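Local coordinates for protein titin (Homo sapiens, PDB 1WAA) that serves as a giant elastic protein of the muscle sarcomere, this fragment being one of the immunoglobulin domains of its I-band spring, at residues K10-V15 with A23-E28; W38-Q43 with G73-Q78; S48-I53 with I63-Q68; C67-T72 with L88-L93. All blocks are in the same frame, centred on the assembly; numbering follows the deposited sequence.

In the fold
All four contacts lie in one two-sheet immunoglobulin sandwich. Contacts 1 and 2 send apolar side chains into the core from facing sheets and meet there: Leu12 and Ile27 pack near Trp38 and Phe77. Contacts 3 and 4 are more peripheral. Contact 3 continues the sheet of strand 23-29 outward to the edge hairpin 51-56/59-64, and its outer face carries a zinc ion, as that of contact 1 carries two. Contact 4 shares Cys67 and Gln68 with contact 3 and closes one end of the sandwich. The chemistry follows position. Regular backbone pairing dominates contacts 2 and 3, whereas contact 1 mixes a single bridge with waters, and contact 4 relies on a valine pocket and one threonine hydroxyl.

Contact 1: K10-V15 with A23-E28; sequences KPLYGV and AHFEIE. With ZN (zinc ion), chain B; ZN (zinc ion), chain Q.
Residues Lys10-Val15 and Ala23-Glu28 meet where the chain leaves edge strand 8-10 and crosses to strand 15-18 of the other sheet, giving antiparallel pairing at one end and side-chain packing at the other. Lys10 and Glu28 form a hydrogen-bonded pair, with Lys10 N to Glu28 O at 3.2 Å and Glu28 N to Lys10 O at 3.0 Å, both nearly straight. Their side chains run side by side to a long salt bridge (Lys10 NZ to Glu28 OE2, 3.9 Å), and Glu28 OE1 is paired with Lys59. Beyond Lys10 water takes over: one molecule donates to both Pro11 O and Glu26 O, and another accepts from Tyr13 N and Glu26 N. Leu12 CD1 reaches inward to Ile27 CB at 3.6 Å. Farther along, Val15 CG2 lies over one face of Phe25, 3.6 Å from the ring centroid. With CG1 anti to the backbone N (chi1 -177°), Val15 turns that methyl to Ala23 CB (3.9 Å). A serine in place of Phe25 would probably open a gap under Val15 CG2 and deprive Val75 and Leu88 of their packing partner. On the outward face His24 and Glu26 each bind a zinc ion shared with another chain. Having two direct backbone bonds and otherwise water bridges, this pairing is consistent with the early loss of the first strand when such titin domains are stretched.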
# COMPACT_ATOMS: atom_id res chain seq x y z
N LYS F 10 -18.84 7.66 -6.04
CA LYS F 10 -19.44 6.99 -7.20
C LYS F 10 -20.04 5.70 -6.72
O LYS F 10 -19.30 4.82 -6.24
CB LYS F 10 -18.42 6.71 -8.31
CG LYS F 10 -17.66 7.95 -8.75
CD LYS F 10 -16.98 7.79 -10.11
CE LYS F 10 -16.29 9.10 -10.52
NZ LYS F 10 -15.33 9.53 -9.47
N PRO F 11 -21.37 5.59 -6.80
CA PRO F 11 -22.08 4.41 -6.29
C PRO F 11 -21.90 3.18 -7.17
O PRO F 11 -21.49 3.28 -8.33
CB PRO F 11 -23.56 4.86 -6.26
CG PRO F 11 -23.67 5.91 -7.34
CD PRO F 11 -22.30 6.62 -7.33
N LEU F 12 -22.19 2.02 -6.58
CA LEU F 12 -22.30 0.76 -7.30
C LEU F 12 -23.31 0.90 -8.45
O LEU F 12 -24.35 1.53 -8.29
CB LEU F 12 -22.81 -0.28 -6.31
CG LEU F 12 -21.92 -1.37 -5.65
CD1 LEU F 12 -20.45 -1.19 -5.89
CD2 LEU F 12 -22.22 -1.58 -4.15
N TYR F 13 -23.01 0.32 -9.59
CA TYR F 13 -24.00 0.22 -10.66
C TYR F 13 -24.46 -1.25 -10.77
O TYR F 13 -23.70 -2.16 -10.41
CB TYR F 13 -23.40 0.66 -11.99
CG TYR F 13 -23.37 2.14 -12.19
CD1 TYR F 13 -24.01 2.70 -13.28
CD2 TYR F 13 -22.70 2.98 -11.29
CE1 TYR F 13 -23.97 4.06 -13.48
CE2 TYR F 13 -22.68 4.34 -11.48
CZ TYR F 13 -23.30 4.87 -12.56
OH TYR F 13 -23.30 6.24 -12.78
N GLY F 14 -25.65 -1.47 -11.30
CA GLY F 14 -26.13 -2.84 -11.51
C GLY F 14 -25.29 -3.59 -12.54
O GLY F 14 -24.71 -2.96 -13.41
N VAL F 15 -25.23 -4.92 -12.44
CA VAL F 15 -24.50 -5.76 -13.41
C VAL F 15 -25.41 -6.91 -13.81
O VAL F 15 -26.10 -7.49 -12.95
CB VAL F 15 -23.20 -6.35 -12.79
CG1 VAL F 15 -22.42 -7.17 -13.82
CG2 VAL F 15 -22.31 -5.23 -12.18
N ALA F 23 -18.81 -11.08 -13.03
CA ALA F 23 -19.37 -9.77 -12.73
C ALA F 23 -18.31 -8.97 -12.00
O ALA F 23 -17.55 -9.53 -11.21
CB ALA F 23 -20.56 -9.94 -11.85
N HIS F 24 -18.27 -7.67 -12.24
CA HIS F 24 -17.32 -6.79 -11.61
C HIS F 24 -18.10 -5.62 -11.05
O HIS F 24 -18.85 -4.95 -11.80
CB HIS F 24 -16.30 -6.24 -12.60
CG HIS F 24 -15.53 -7.29 -13.34
ND1 HIS F 24 -15.95 -7.79 -14.56
CD2 HIS F 24 -14.36 -7.91 -13.06
CE1 HIS F 24 -15.07 -8.67 -15.00
NE2 HIS F 24 -14.09 -8.75 -14.11
N PHE F 25 -17.92 -5.33 -9.76
CA PHE F 25 -18.54 -4.14 -9.16
C PHE F 25 -17.46 -3.16 -8.69
O PHE F 25 -16.31 -3.56 -8.38
CB PHE F 25 -19.42 -4.50 -7.97
CG PHE F 25 -20.65 -5.30 -8.34
CD1 PHE F 25 -21.88 -4.66 -8.49
CD2 PHE F 25 -20.58 -6.68 -8.50
CE1 PHE F 25 -23.02 -5.39 -8.81
CE2 PHE F 25 -21.72 -7.41 -8.82
CZ PHE F 25 -22.93 -6.76 -8.98
N GLU F 26 -17.85 -1.89 -8.62
CA GLU F 26 -16.89 -0.81 -8.37
C GLU F 26 -17.60 0.32 -7.64
O GLU F 26 -18.66 0.82 -8.09
CB GLU F 26 -16.27 -0.34 -9.69
CG GLU F 26 -15.25 0.82 -9.60
CD GLU F 26 -15.27 1.72 -10.80
OE1 GLU F 26 -14.51 2.69 -10.80
OE2 GLU F 26 -16.07 1.49 -11.73
N ILE F 27 -17.01 0.72 -6.53
CA ILE F 27 -17.51 1.86 -5.77
C ILE F 27 -16.32 2.73 -5.44
O ILE F 27 -15.23 2.22 -5.18
CB ILE F 27 -18.30 1.41 -4.52
CG1 ILE F 27 -18.92 2.63 -3.81
CG2 ILE F 27 -17.44 0.52 -3.61
CD1 ILE F 27 -19.65 2.31 -2.50
N GLU F 28 -16.52 4.04 -5.46
CA GLU F 28 -15.47 4.99 -5.15
C GLU F 28 -15.92 5.71 -3.89
O GLU F 28 -17.05 6.27 -3.85
CB GLU F 28 -15.31 5.97 -6.31
CG GLU F 28 -14.30 7.11 -6.04
CD GLU F 28 -13.00 6.92 -6.80
OE1 GLU F 28 -12.50 5.77 -6.85
OE2 GLU F 28 -12.48 7.92 -7.37
ZN ZN B . -16.85 -6.48 -15.87
ZN ZN Q . -14.82 3.56 -12.61
O HOH W 1 -19.18 2.96 -9.74
O HOH W 2 -20.53 -1.30 -10.03
O HOH W 3 -19.18 -6.48 -15.33
O HOH W 4 -15.77 5.36 -11.94
O HOH W 5 -16.26 -6.99 -18.01

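Contact 2: W38-Q43 with G73-Q78; sequences WKLKGQ and GEVSFQ
Trp38 pairs with Phe77 as an antiparallel non-hydrogen-bonded pair, both side chains directed into the sandwich. The phenyl ring presents its edge to the indole face: Phe77 CD2 stands 3.4 Å from Trp38 CE2, and the planes are turned 60° apart in a T-shaped stack. Phe77 CB lies over the six-membered ring, while Val75 CG1 meets the rim of the indole at CE3 (3.9 Å). This pose depends on Phe77 holding CG anti to its N (chi1 173°), which carries the ring across the indole. An alanine at Trp38 is likely to strip the Phe77 edge of the face it rests on and open a large gap beside Val75, Phe25 and Ile27. Lys39, next along, exchanges two backbone bonds with Ser76, Lys39 N to Ser76 O at 2.8 Å and Ser76 N to Lys39 O at 3.0 Å. Leu40 returns to the inner face, where its CD2 touches Val75 CG2 (3.9 Å). Lys41 N then donates to Glu74 O at 2.8 Å, and Lys41 CG lies 3.8 Å from Gly73 CA, an approach made possible by the missing side chain. The backbone reverses from Leu40 to Gln43 in a type I' turn. A water tied to Gly42 N, Glu74 O and Ser76 OG fills in beside it. The strand pair is the central C-F pairing of the immunoglobulin fold, whose tryptophan commonly packs on an inter-sheet disulfide; here Phe77 and Ile27 touch in that region instead.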
# COMPACT_ATOMS: atom_id res chain seq x y z
N TRP F 38 -18.11 -6.29 1.72
CA TRP F 38 -19.11 -6.58 0.69
C TRP F 38 -20.08 -7.66 1.17
O TRP F 38 -19.68 -8.57 1.91
CB TRP F 38 -18.44 -7.07 -0.60
CG TRP F 38 -17.55 -6.10 -1.25
CD1 TRP F 38 -16.24 -5.87 -0.96
CD2 TRP F 38 -17.89 -5.23 -2.32
NE1 TRP F 38 -15.73 -4.92 -1.80
CE2 TRP F 38 -16.71 -4.51 -2.65
CE3 TRP F 38 -19.05 -5.00 -3.06
CZ2 TRP F 38 -16.68 -3.58 -3.67
CZ3 TRP F 38 -19.01 -4.06 -4.07
CH2 TRP F 38 -17.84 -3.37 -4.37
N LYS F 39 -21.33 -7.57 0.70
CA LYS F 39 -22.36 -8.58 0.96
C LYS F 39 -23.07 -8.95 -0.33
O LYS F 39 -23.15 -8.15 -1.25
CB LYS F 39 -23.36 -8.06 1.99
CG LYS F 39 -22.79 -8.03 3.40
CD LYS F 39 -23.88 -7.73 4.46
CE LYS F 39 -23.22 -7.34 5.78
NZ LYS F 39 -24.14 -7.22 6.93
N LEU F 40 -23.53 -10.19 -0.42
CA LEU F 40 -24.34 -10.62 -1.53
C LEU F 40 -25.62 -11.14 -0.91
O LEU F 40 -25.57 -12.02 -0.05
CB LEU F 40 -23.64 -11.74 -2.28
CG LEU F 40 -23.89 -12.03 -3.77
CD1 LEU F 40 -23.90 -13.54 -3.98
CD2 LEU F 40 -25.13 -11.40 -4.38
N LYS F 41 -26.76 -10.56 -1.31
CA LYS F 41 -28.07 -10.93 -0.80
C LYS F 41 -28.11 -10.89 0.74
O LYS F 41 -28.71 -11.77 1.38
CB LYS F 41 -28.47 -12.33 -1.30
CG LYS F 41 -28.64 -12.42 -2.80
CD LYS F 41 -28.45 -13.85 -3.29
CE LYS F 41 -29.72 -14.63 -3.13
NZ LYS F 41 -29.54 -16.09 -3.35
N GLY F 42 -27.46 -9.89 1.32
CA GLY F 42 -27.38 -9.72 2.77
C GLY F 42 -26.34 -10.56 3.50
O GLY F 42 -26.22 -10.46 4.72
N GLN F 43 -25.59 -11.39 2.77
CA GLN F 43 -24.59 -12.26 3.39
C GLN F 43 -23.14 -11.80 3.15
O GLN F 43 -22.75 -11.57 1.99
CB GLN F 43 -24.77 -13.70 2.90
CG GLN F 43 -24.41 -14.78 3.92
CD GLN F 43 -25.55 -15.14 4.85
OE1 GLN F 43 -25.59 -16.26 5.36
NE2 GLN F 43 -26.48 -14.20 5.08
N GLY F 73 -29.46 -11.11 -7.02
CA GLY F 73 -29.81 -10.39 -5.81
C GLY F 73 -28.99 -9.14 -5.60
O GLY F 73 -28.26 -8.69 -6.48
N GLU F 74 -29.09 -8.57 -4.41
CA GLU F 74 -28.46 -7.28 -4.14
C GLU F 74 -27.02 -7.44 -3.65
O GLU F 74 -26.77 -8.14 -2.66
CB GLU F 74 -29.26 -6.54 -3.08
CG GLU F 74 -28.58 -5.31 -2.52
CD GLU F 74 -29.57 -4.46 -1.75
OE1 GLU F 74 -30.28 -3.66 -2.40
OE2 GLU F 74 -29.68 -4.60 -0.51
N VAL F 75 -26.10 -6.77 -4.36
CA VAL F 75 -24.69 -6.64 -3.93
C VAL F 75 -24.57 -5.31 -3.15
O VAL F 75 -24.95 -4.26 -3.65
CB VAL F 75 -23.72 -6.67 -5.14
CG1 VAL F 75 -22.29 -6.26 -4.74
CG2 VAL F 75 -23.75 -8.08 -5.81
N SER F 76 -24.10 -5.37 -1.91
CA SER F 76 -23.94 -4.16 -1.11
C SER F 76 -22.53 -4.05 -0.57
O SER F 76 -21.79 -5.05 -0.48
CB SER F 76 -24.97 -4.09 0.03
OG SER F 76 -24.87 -5.21 0.89
N PHE F 77 -22.15 -2.81 -0.27
CA PHE F 77 -20.84 -2.49 0.23
C PHE F 77 -21.03 -1.54 1.39
O PHE F 77 -21.89 -0.67 1.33
CB PHE F 77 -19.96 -1.89 -0.88
CG PHE F 77 -18.63 -1.39 -0.37
CD1 PHE F 77 -18.49 -0.07 0.06
CD2 PHE F 77 -17.55 -2.25 -0.24
CE1 PHE F 77 -17.27 0.38 0.58
CE2 PHE F 77 -16.34 -1.81 0.29
CZ PHE F 77 -16.19 -0.50 0.68
N GLN F 78 -20.24 -1.71 2.44
CA GLN F 78 -20.27 -0.80 3.58
C GLN F 78 -18.87 -0.52 4.10
O GLN F 78 -18.07 -1.44 4.29
CB GLN F 78 -21.11 -1.40 4.71
CG GLN F 78 -22.39 -0.62 5.02
CD GLN F 78 -22.32 0.11 6.35
NE2 GLN F 78 -21.17 0.10 7.02
O HOH W 6 -26.46 -7.41 -0.03

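Contact 3: S48-I53 with I63-Q68; sequences SPDCEI and ILHNCQ. With ZN (zinc ion), chain C.
A zinc site straddles the hairpin of strands 51-56 and 59-64, the D and E strands of the immunoglobulin domain, with Glu52 from one side and His65 from the other as ligands. Glu52 OE1 binds the metal at 1.9 Å and His65 NE2 at 2.0 Å, so these two atoms come within 3.0 Å of each other as fellow ligands, without a hydrogen bond between them. The carboxylate and imidazole planes are inclined 60° to one another. One water and two further atoms complete the coordination, an acidic side chain of another chain sharing the metal, and Glu52 OE2 is held by a salt bridge to a basic side chain of that partner chain. Both ligand side chains lean beside their own backbone N: the first torsions, -70° for Glu52 and -65° for His65, bring them together on the outer face. Ile63 CG2 supports the imidazole from one face, which should limit how it can turn. Under the site, Glu52 and Ile63 form a hydrogen-bonded pair, with Glu52 N to Ile63 O and Ile63 N to Glu52 O both at 2.9 Å. His65 N continues the pairing to Asp50 O (2.8 Å), where Asp50 OD1 lies beside His65 CB. Facing the interior, Cys51 SG rests on Leu64 CD2 at 3.8 Å. Strand 51-56 is the outermost strand of its sheet within the chain, whereas strand 59-64 is flanked on its other side by strand 23-29, where Leu64 is bonded through its backbone to Ala23 and packs on Phe25.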
# COMPACT_ATOMS: atom_id res chain seq x y z
N SER F 48 -12.67 -16.49 -1.65
CA SER F 48 -12.17 -17.52 -2.60
C SER F 48 -11.52 -17.08 -3.95
O SER F 48 -11.41 -15.88 -4.25
CB SER F 48 -13.34 -18.44 -2.92
OG SER F 48 -14.24 -17.80 -3.81
N PRO F 49 -11.08 -18.05 -4.78
CA PRO F 49 -10.65 -17.72 -6.16
C PRO F 49 -11.77 -17.15 -7.04
O PRO F 49 -11.47 -16.35 -7.94
CB PRO F 49 -10.16 -19.06 -6.73
CG PRO F 49 -9.92 -19.93 -5.55
CD PRO F 49 -10.88 -19.49 -4.50
N ASP F 50 -13.02 -17.54 -6.77
CA ASP F 50 -14.17 -17.04 -7.50
C ASP F 50 -14.77 -15.74 -6.94
O ASP F 50 -15.71 -15.17 -7.52
CB ASP F 50 -15.26 -18.11 -7.53
CG ASP F 50 -14.99 -19.20 -8.57
OD1 ASP F 50 -14.06 -19.05 -9.40
OD2 ASP F 50 -15.72 -20.22 -8.59
N CYS F 51 -14.25 -15.29 -5.80
CA CYS F 51 -14.78 -14.10 -5.13
C CYS F 51 -13.61 -13.25 -4.61
O CYS F 51 -13.04 -13.53 -3.56
CB CYS F 51 -15.73 -14.52 -4.01
SG CYS F 51 -16.49 -13.12 -3.16
N GLU F 52 -13.25 -12.23 -5.37
CA GLU F 52 -12.02 -11.46 -5.12
C GLU F 52 -12.37 -10.05 -4.68
O GLU F 52 -13.09 -9.35 -5.38
CB GLU F 52 -11.14 -11.46 -6.36
CG GLU F 52 -10.55 -12.83 -6.64
CD GLU F 52 -9.90 -12.96 -8.01
OE1 GLU F 52 -10.53 -12.63 -9.02
OE2 GLU F 52 -8.75 -13.45 -8.08
N ILE F 53 -11.81 -9.64 -3.55
CA ILE F 53 -12.11 -8.37 -2.93
C ILE F 53 -10.84 -7.50 -3.08
O ILE F 53 -9.75 -7.94 -2.74
CB ILE F 53 -12.47 -8.62 -1.42
CG1 ILE F 53 -13.67 -9.57 -1.29
CG2 ILE F 53 -12.74 -7.32 -0.66
CD1 ILE F 53 -14.84 -9.20 -2.15
N ILE F 63 -14.92 -8.75 -7.57
CA ILE F 63 -14.98 -9.62 -8.76
C ILE F 63 -15.61 -10.97 -8.41
O ILE F 63 -15.15 -11.66 -7.51
CB ILE F 63 -13.59 -9.87 -9.40
CG1 ILE F 63 -12.89 -8.54 -9.67
CG2 ILE F 63 -13.74 -10.72 -10.67
CD1 ILE F 63 -11.47 -8.67 -10.25
N LEU F 64 -16.64 -11.34 -9.15
CA LEU F 64 -17.31 -12.62 -8.94
C LEU F 64 -17.21 -13.45 -10.20
O LEU F 64 -17.85 -13.11 -11.19
CB LEU F 64 -18.78 -12.43 -8.58
CG LEU F 64 -19.05 -11.54 -7.39
CD1 LEU F 64 -20.51 -11.09 -7.37
CD2 LEU F 64 -18.72 -12.29 -6.13
N HIS F 65 -16.40 -14.50 -10.15
CA HIS F 65 -16.24 -15.41 -11.29
C HIS F 65 -17.27 -16.51 -11.26
O HIS F 65 -17.77 -16.89 -10.19
CB HIS F 65 -14.86 -16.08 -11.29
CG HIS F 65 -13.72 -15.12 -11.49
ND1 HIS F 65 -13.58 -14.38 -12.64
CD2 HIS F 65 -12.69 -14.77 -10.69
CE1 HIS F 65 -12.50 -13.62 -12.54
NE2 HIS F 65 -11.94 -13.84 -11.37
N ASN F 66 -17.55 -17.07 -12.43
CA ASN F 66 -18.37 -18.25 -12.51
C ASN F 66 -19.74 -18.02 -11.83
O ASN F 66 -20.22 -18.86 -11.07
CB ASN F 66 -17.60 -19.45 -11.93
CG ASN F 66 -18.17 -20.81 -12.38
OD1 ASN F 66 -18.80 -20.94 -13.44
ND2 ASN F 66 -17.94 -21.82 -11.56
N CYS F 67 -20.36 -16.88 -12.10
CA CYS F 67 -21.65 -16.56 -11.52
C CYS F 67 -22.71 -17.62 -11.80
O CYS F 67 -22.80 -18.15 -12.91
CB CYS F 67 -22.14 -15.22 -12.05
SG CYS F 67 -21.16 -13.85 -11.34
N GLN F 68 -23.49 -17.93 -10.77
CA GLN F 68 -24.56 -18.91 -10.91
C GLN F 68 -25.93 -18.26 -10.69
O GLN F 68 -26.01 -17.14 -10.20
CB GLN F 68 -24.34 -20.10 -9.96
CG GLN F 68 -23.04 -20.90 -10.19
CD GLN F 68 -22.83 -21.39 -11.63
OE1 GLN F 68 -21.73 -21.26 -12.18
NE2 GLN F 68 -23.87 -21.97 -12.22
ZN ZN C . -10.18 -12.93 -10.90
O HOH W 7 -8.79 -14.44 -11.27

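Contact 4: C67-T72 with L88-L93; sequences CQLGMT and LKVKEL
Val90 fills a pocket formed by the turn at residues 67-72, which includes a 3-10 segment and joins strands 59-64 and 73-79, the E-F connection of the immunoglobulin sandwich. Its CG2 methyl meets Cys67 CB at 3.9 Å and is also close to Gln68 O, whose C=O group lies across the end of the valine rather than pointing at it. The valine's first torsion (180°) sets both methyls against that oxygen, Gln68 O to Val90 CG1 being 3.4 Å. Beside this, Leu88 CD1 lies against Met71, 4.0 Å from Met71 CB, and its other neighbours Val17, Ala23 and Phe25 connect the turn to the sandwich interior. The turn is braced from within: Thr72 N bonds to Leu69 O, while Gln68 N makes a weak bond to Met71 SD. Gln68 O, pressed by the two valine methyls, has its hydrogen bond from Met71 N. Farther out, Leu69 spreads over the departing strand, with CD2 at 3.2 Å from Val90 O and CD1 beside the carboxylate of Glu92, whose side chain crosses it at about a right angle. On the opposite side of the strand backbone from this pocket, Lys91 turns away to a salt bridge with Glu16. Thr72 forms the polar edge. Its CA approaches Leu88 O at 3.4 Å, and its hydroxyl also has a water neighbour. Turned beside its own backbone N (chi1 -63°), Thr72 OG1 faces the strand and accepts a hydrogen bond from Val90 N at 3.0 Å, with an angle of 160° at the hydrogen.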
# COMPACT_ATOMS: atom_id res chain seq x y z
N CYS F 67 -20.36 -16.88 -12.10
CA CYS F 67 -21.65 -16.56 -11.52
C CYS F 67 -22.71 -17.62 -11.80
O CYS F 67 -22.80 -18.15 -12.91
CB CYS F 67 -22.14 -15.22 -12.05
SG CYS F 67 -21.16 -13.85 -11.34
N GLN F 68 -23.49 -17.93 -10.77
CA GLN F 68 -24.56 -18.91 -10.91
C GLN F 68 -25.93 -18.26 -10.69
O GLN F 68 -26.01 -17.14 -10.20
CB GLN F 68 -24.34 -20.10 -9.96
CG GLN F 68 -23.04 -20.90 -10.19
CD GLN F 68 -22.83 -21.39 -11.63
OE1 GLN F 68 -21.73 -21.26 -12.18
NE2 GLN F 68 -23.87 -21.97 -12.22
N LEU F 69 -27.01 -18.95 -11.09
CA LEU F 69 -28.36 -18.35 -11.03
C LEU F 69 -28.76 -17.98 -9.62
O LEU F 69 -29.39 -16.94 -9.41
CB LEU F 69 -29.42 -19.29 -11.58
CG LEU F 69 -29.70 -19.26 -13.09
CD1 LEU F 69 -30.78 -20.33 -13.36
CD2 LEU F 69 -30.15 -17.87 -13.61
N GLY F 70 -28.41 -18.83 -8.66
CA GLY F 70 -28.63 -18.56 -7.24
C GLY F 70 -28.04 -17.27 -6.71
O GLY F 70 -28.41 -16.84 -5.62
N MET F 71 -27.14 -16.63 -7.46
CA MET F 71 -26.48 -15.42 -6.99
C MET F 71 -27.24 -14.13 -7.30
O MET F 71 -26.86 -13.06 -6.80
CB MET F 71 -25.04 -15.33 -7.53
CG MET F 71 -24.08 -16.30 -6.83
SD MET F 71 -22.58 -16.59 -7.79
CE MET F 71 -21.76 -15.01 -7.58
N THR F 72 -28.31 -14.23 -8.09
CA THR F 72 -29.14 -13.08 -8.41
C THR F 72 -29.70 -12.41 -7.15
O THR F 72 -30.35 -13.06 -6.32
CB THR F 72 -30.29 -13.46 -9.37
OG1 THR F 72 -29.73 -13.91 -10.61
CG2 THR F 72 -31.19 -12.27 -9.67
N LEU F 88 -27.29 -7.54 -8.92
CA LEU F 88 -26.66 -8.54 -9.76
C LEU F 88 -27.75 -9.40 -10.37
O LEU F 88 -28.56 -9.99 -9.64
CB LEU F 88 -25.78 -9.44 -8.90
CG LEU F 88 -24.61 -10.26 -9.46
CD1 LEU F 88 -24.61 -11.61 -8.84
CD2 LEU F 88 -24.49 -10.32 -10.99
N LYS F 89 -27.79 -9.46 -11.69
CA LYS F 89 -28.72 -10.31 -12.40
C LYS F 89 -27.92 -11.36 -13.16
O LYS F 89 -27.09 -11.01 -14.01
CB LYS F 89 -29.63 -9.50 -13.35
CG LYS F 89 -30.46 -10.41 -14.29
CD LYS F 89 -31.72 -9.76 -14.85
CE LYS F 89 -31.42 -8.60 -15.77
NZ LYS F 89 -32.46 -8.46 -16.85
N VAL F 90 -28.15 -12.64 -12.85
CA VAL F 90 -27.50 -13.75 -13.57
C VAL F 90 -28.52 -14.37 -14.55
O VAL F 90 -29.63 -14.79 -14.15
CB VAL F 90 -26.85 -14.80 -12.61
CG1 VAL F 90 -26.19 -15.94 -13.39
CG2 VAL F 90 -25.84 -14.14 -11.66
N LYS F 91 -28.19 -14.38 -15.83
CA LYS F 91 -29.13 -14.86 -16.86
C LYS F 91 -28.73 -16.22 -17.39
O LYS F 91 -27.56 -16.56 -17.38
CB LYS F 91 -29.21 -13.90 -18.05
CG LYS F 91 -29.36 -12.45 -17.67
CD LYS F 91 -29.44 -11.55 -18.91
CE LYS F 91 -28.04 -11.06 -19.31
NZ LYS F 91 -28.03 -10.49 -20.70
N GLU F 92 -29.71 -16.98 -17.87
CA GLU F 92 -29.47 -18.24 -18.58
C GLU F 92 -29.55 -17.99 -20.08
O GLU F 92 -30.51 -17.40 -20.58
CB GLU F 92 -30.50 -19.27 -18.15
CG GLU F 92 -29.89 -20.60 -17.89
CD GLU F 92 -30.86 -21.55 -17.22
OE1 GLU F 92 -31.86 -21.95 -17.86
OE2 GLU F 92 -30.60 -21.90 -16.05
N LEU F 93 -28.53 -18.46 -20.80
CA LEU F 93 -28.41 -18.28 -22.26
C LEU F 93 -29.58 -18.78 -23.10
O LEU F 93 -30.68 -19.07 -22.60
CB LEU F 93 -27.12 -18.93 -22.76
CG LEU F 93 -26.11 -18.04 -23.48
CD1 LEU F 93 -25.00 -17.69 -22.56
CD2 LEU F 93 -25.55 -18.78 -24.69
O HOH W 8 -32.10 -15.30 -12.02